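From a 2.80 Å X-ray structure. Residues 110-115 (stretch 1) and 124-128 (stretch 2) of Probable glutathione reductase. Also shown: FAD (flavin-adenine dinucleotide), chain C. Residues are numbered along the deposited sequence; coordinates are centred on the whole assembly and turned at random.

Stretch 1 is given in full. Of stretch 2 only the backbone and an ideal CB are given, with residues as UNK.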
# COMPACT_ATOMS: atom_id res chain seq x y z
N ILE A 110 -20.90 1.43 -32.72
CA ILE A 110 -19.62 0.74 -32.76
C ILE A 110 -19.41 0.12 -34.14
O ILE A 110 -20.30 -0.58 -34.65
CB ILE A 110 -19.52 -0.36 -31.69
CG1 ILE A 110 -19.83 0.20 -30.30
CG2 ILE A 110 -18.14 -1.01 -31.69
CD1 ILE A 110 -20.24 -0.84 -29.27
N LEU A 111 -18.25 0.37 -34.73
CA LEU A 111 -17.86 -0.28 -35.98
C LEU A 111 -16.40 -0.69 -35.90
O LEU A 111 -15.59 0.02 -35.31
CB LEU A 111 -18.08 0.64 -37.18
CG LEU A 111 -18.18 2.13 -36.88
CD1 LEU A 111 -17.31 2.94 -37.81
CD2 LEU A 111 -19.63 2.56 -36.95
N ASP A 112 -16.09 -1.84 -36.50
CA ASP A 112 -14.74 -2.39 -36.46
C ASP A 112 -14.08 -2.19 -37.82
O ASP A 112 -14.32 -2.94 -38.78
CB ASP A 112 -14.76 -3.87 -36.05
CG ASP A 112 -15.71 -4.15 -34.89
OD1 ASP A 112 -15.23 -4.28 -33.75
OD2 ASP A 112 -16.93 -4.23 -35.12
N THR A 113 -13.25 -1.16 -37.88
CA THR A 113 -12.64 -0.69 -39.11
C THR A 113 -11.57 0.32 -38.73
O THR A 113 -11.67 0.95 -37.68
CB THR A 113 -13.69 -0.02 -40.05
OG1 THR A 113 -13.03 0.65 -41.13
CG2 THR A 113 -14.54 0.99 -39.31
N ARG A 114 -10.55 0.44 -39.55
CA ARG A 114 -9.66 1.59 -39.48
C ARG A 114 -10.41 2.78 -40.09
O ARG A 114 -11.20 2.60 -41.03
CB ARG A 114 -8.35 1.29 -40.22
CG ARG A 114 -7.36 2.44 -40.27
CD ARG A 114 -6.19 2.14 -41.19
NE ARG A 114 -5.39 3.34 -41.44
CZ ARG A 114 -4.47 3.82 -40.62
NH1 ARG A 114 -4.21 3.22 -39.46
NH2 ARG A 114 -3.81 4.92 -40.94
N ALA A 115 -10.19 3.98 -39.54
CA ALA A 115 -10.79 5.20 -40.09
C ALA A 115 -9.71 6.22 -40.48
O ALA A 115 -8.71 6.40 -39.77
CB ALA A 115 -11.76 5.81 -39.09
N UNK A 124 -13.41 8.80 -43.70
CA UNK A 124 -13.56 7.56 -44.48
C UNK A 124 -13.29 6.31 -43.66
O UNK A 124 -12.40 6.29 -42.80
CB UNK A 124 -12.62 7.58 -45.69
N UNK A 125 -14.06 5.26 -43.95
CA UNK A 125 -14.02 4.01 -43.21
C UNK A 125 -13.58 2.90 -44.15
O UNK A 125 -14.37 2.44 -44.97
CB UNK A 125 -15.38 3.69 -42.58
N UNK A 126 -12.34 2.46 -44.04
CA UNK A 126 -11.75 1.57 -45.04
C UNK A 126 -12.49 0.24 -45.22
O UNK A 126 -12.77 -0.15 -46.35
CB UNK A 126 -10.30 1.28 -44.66
N UNK A 127 -12.83 -0.42 -44.11
CA UNK A 127 -13.46 -1.75 -44.16
C UNK A 127 -14.70 -1.85 -45.07
O UNK A 127 -14.84 -2.82 -45.82
CB UNK A 127 -13.86 -2.16 -42.74
N UNK A 128 -15.59 -0.85 -45.01
CA UNK A 128 -16.73 -0.81 -45.93
C UNK A 128 -16.43 -0.02 -47.21
O UNK A 128 -17.14 -0.15 -48.21
CB UNK A 128 -17.94 -0.20 -45.22
PA FAD C . -4.61 3.72 -27.05
O1A FAD C . -3.18 3.62 -27.54
O2A FAD C . -5.06 3.11 -25.74
O5B FAD C . -5.58 3.13 -28.18
C5B FAD C . -5.99 3.89 -29.33
C4B FAD C . -6.64 2.89 -30.27
O4B FAD C . -6.84 3.41 -31.58
C3B FAD C . -5.76 1.67 -30.41
O3B FAD C . -6.50 0.51 -30.00
C2B FAD C . -5.37 1.64 -31.88
O2B FAD C . -5.27 0.30 -32.37
C1B FAD C . -6.50 2.41 -32.55
N9A FAD C . -6.11 3.10 -33.80
C8A FAD C . -4.89 3.59 -34.07
N7A FAD C . -4.83 4.19 -35.28
C5A FAD C . -6.05 4.09 -35.81
C6A FAD C . -6.66 4.53 -37.08
N6A FAD C . -5.86 5.17 -37.97
N1A FAD C . -7.97 4.25 -37.28
C2A FAD C . -8.70 3.59 -36.36
N3A FAD C . -8.21 3.16 -35.17
C4A FAD C . -6.91 3.37 -34.84
N1 FAD C . -0.16 3.66 -18.48
C2 FAD C . -0.43 3.76 -17.16
O2 FAD C . -1.07 4.75 -16.74
N3 FAD C . -0.02 2.82 -16.29
C4 FAD C . 0.68 1.73 -16.66
O4 FAD C . 1.02 0.87 -15.81
C4X FAD C . 1.01 1.56 -18.09
N5 FAD C . 1.71 0.49 -18.55
C5X FAD C . 1.99 0.37 -19.87
C6 FAD C . 2.70 -0.73 -20.34
C7 FAD C . 3.00 -0.86 -21.70
C7M FAD C . 3.78 -2.07 -22.15
C8 FAD C . 2.55 0.19 -22.67
C8M FAD C . 2.83 0.10 -24.14
C9 FAD C . 1.84 1.29 -22.21
C9A FAD C . 1.54 1.42 -20.85
N10 FAD C . 0.82 2.54 -20.39
C10 FAD C . 0.54 2.63 -19.01
C1' FAD C . 0.39 3.57 -21.35
C2' FAD C . -1.08 3.47 -21.74
O2' FAD C . -1.36 2.16 -22.24
C3' FAD C . -1.44 4.55 -22.76
O3' FAD C . -0.95 5.80 -22.28
C4' FAD C . -2.95 4.66 -23.01
O4' FAD C . -3.42 3.46 -23.64
C5' FAD C . -3.27 5.85 -23.89
O5' FAD C . -4.42 5.54 -24.68
P FAD C . -4.86 6.38 -25.99
O1P FAD C . -6.23 6.99 -25.75
O2P FAD C . -3.72 7.24 -26.47
O3P FAD C . -5.10 5.25 -27.11

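Two stretches of one chain meet here where antiparallel pairing gives way to a turn, and the backbone of the second already reveals much of what each position can hold.

Position 124 is extended, with phi/psi of -96/143. Its CA-to-CB bond points sideways, and no atom of stretch 1 lies within 5.5 Å of the ideal CB. The contact is made by the backbone instead: the carbonyl O of 124 sits 3.3 Å from CA of Ala115, a CA-H...O contact of the kind that often accompanies a non-hydrogen-bonded antiparallel pair. With nothing to fill or to complement, many side chains would serve, long polar ones among them. The deposited residue is Lys124, a p rotamer at chi1 followed by a fully t chain, whose end leads away from stretch 1.

Position 125 is the one to design with care. It is still strand, at -117/105, and pairs with Ala115, both CB atoms lying on the same face of the sheet. The surroundings are mixed near the ideal CB, which lies 4.1 Å from OG1 of Thr113 and 4.6 Å from O of Arg114. The apolar contacts wait further out, at CD1 of Leu111, 5.2 Å from the ideal CB, and at CB of Ala115, where a longer side chain can reach them. There is room for a medium-sized apolar side chain; Leu, Ile, Val or Met would all be reasonable, and a charge would find no partner in this group. Leu125 is deposited, with chi1 m and chi2 t. Its CD2 comes 3.7 Å from CD1 of Leu111 and 4.4 Å from CB of Ala115, so one methyl packs against Leu111 and lies more loosely beside Ala115.

At 126 the chain turns to helical angles, -60/-46, and the backbone does the specific work. Its N donates a hydrogen bond to O of Arg114 at 3.2 Å. Since an amide hydrogen is needed, proline would forfeit this bond. The CB points sideways, 4.0 Å from the same Arg114 O, and the extended aliphatic part of the Arg114 side chain runs nearby. A medium or long side chain with a hydrocarbon portion could lie along it, whether Leu, Met, Gln or Lys. Leu126 takes this course with chi1 m and chi2 t, its CD1 reaching 4.2 Å from CD of Arg114.

Position 127 points its CB toward stretch 1, and the approach is close: the ideal CB is 3.3 Å from OG1 of Thr113 and 4.1 Å from O of Asp112. Small residues, Ala, Gly or Ser, are the conservative choices. The N must also stay free, because it donates to OG1 of Thr113 at 3.2 Å with an angle of 159°. That hydroxyl in turn donates to O of Arg114 at 2.7 Å, so the Thr113 hydroxyl links the N of 127 to the carbonyl of Arg114 in stretch 1. Ala127 is deposited, its methyl resting 3.4 Å from OG1 of Thr113.

Position 128 keeps helical angles, -92/-16, but its CB points sideways with open space before it. Small or polar residues fit such a place easily. Ser128, chi1 p, makes no contact with stretch 1; its OG bonds just outside these stretches.

Stretch 2 (124-128) KLLAS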
# COMPACT_ATOMS: atom_id res chain seq x y z
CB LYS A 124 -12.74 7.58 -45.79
CG LYS A 124 -11.23 7.59 -45.65
CD LYS A 124 -10.56 7.56 -47.02
CE LYS A 124 -9.06 7.85 -46.94
NZ LYS A 124 -8.46 8.02 -48.30
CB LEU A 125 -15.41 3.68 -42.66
CG LEU A 125 -16.23 4.80 -42.00
CD1 LEU A 125 -17.73 4.57 -42.16
CD2 LEU A 125 -15.84 4.93 -40.53
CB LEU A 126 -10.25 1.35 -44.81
CG LEU A 126 -9.34 2.59 -44.81
CD1 LEU A 126 -7.90 2.20 -45.07
CD2 LEU A 126 -9.79 3.66 -45.80
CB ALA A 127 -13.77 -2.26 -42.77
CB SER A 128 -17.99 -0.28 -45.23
OG SER A 128 -17.92 1.12 -45.00
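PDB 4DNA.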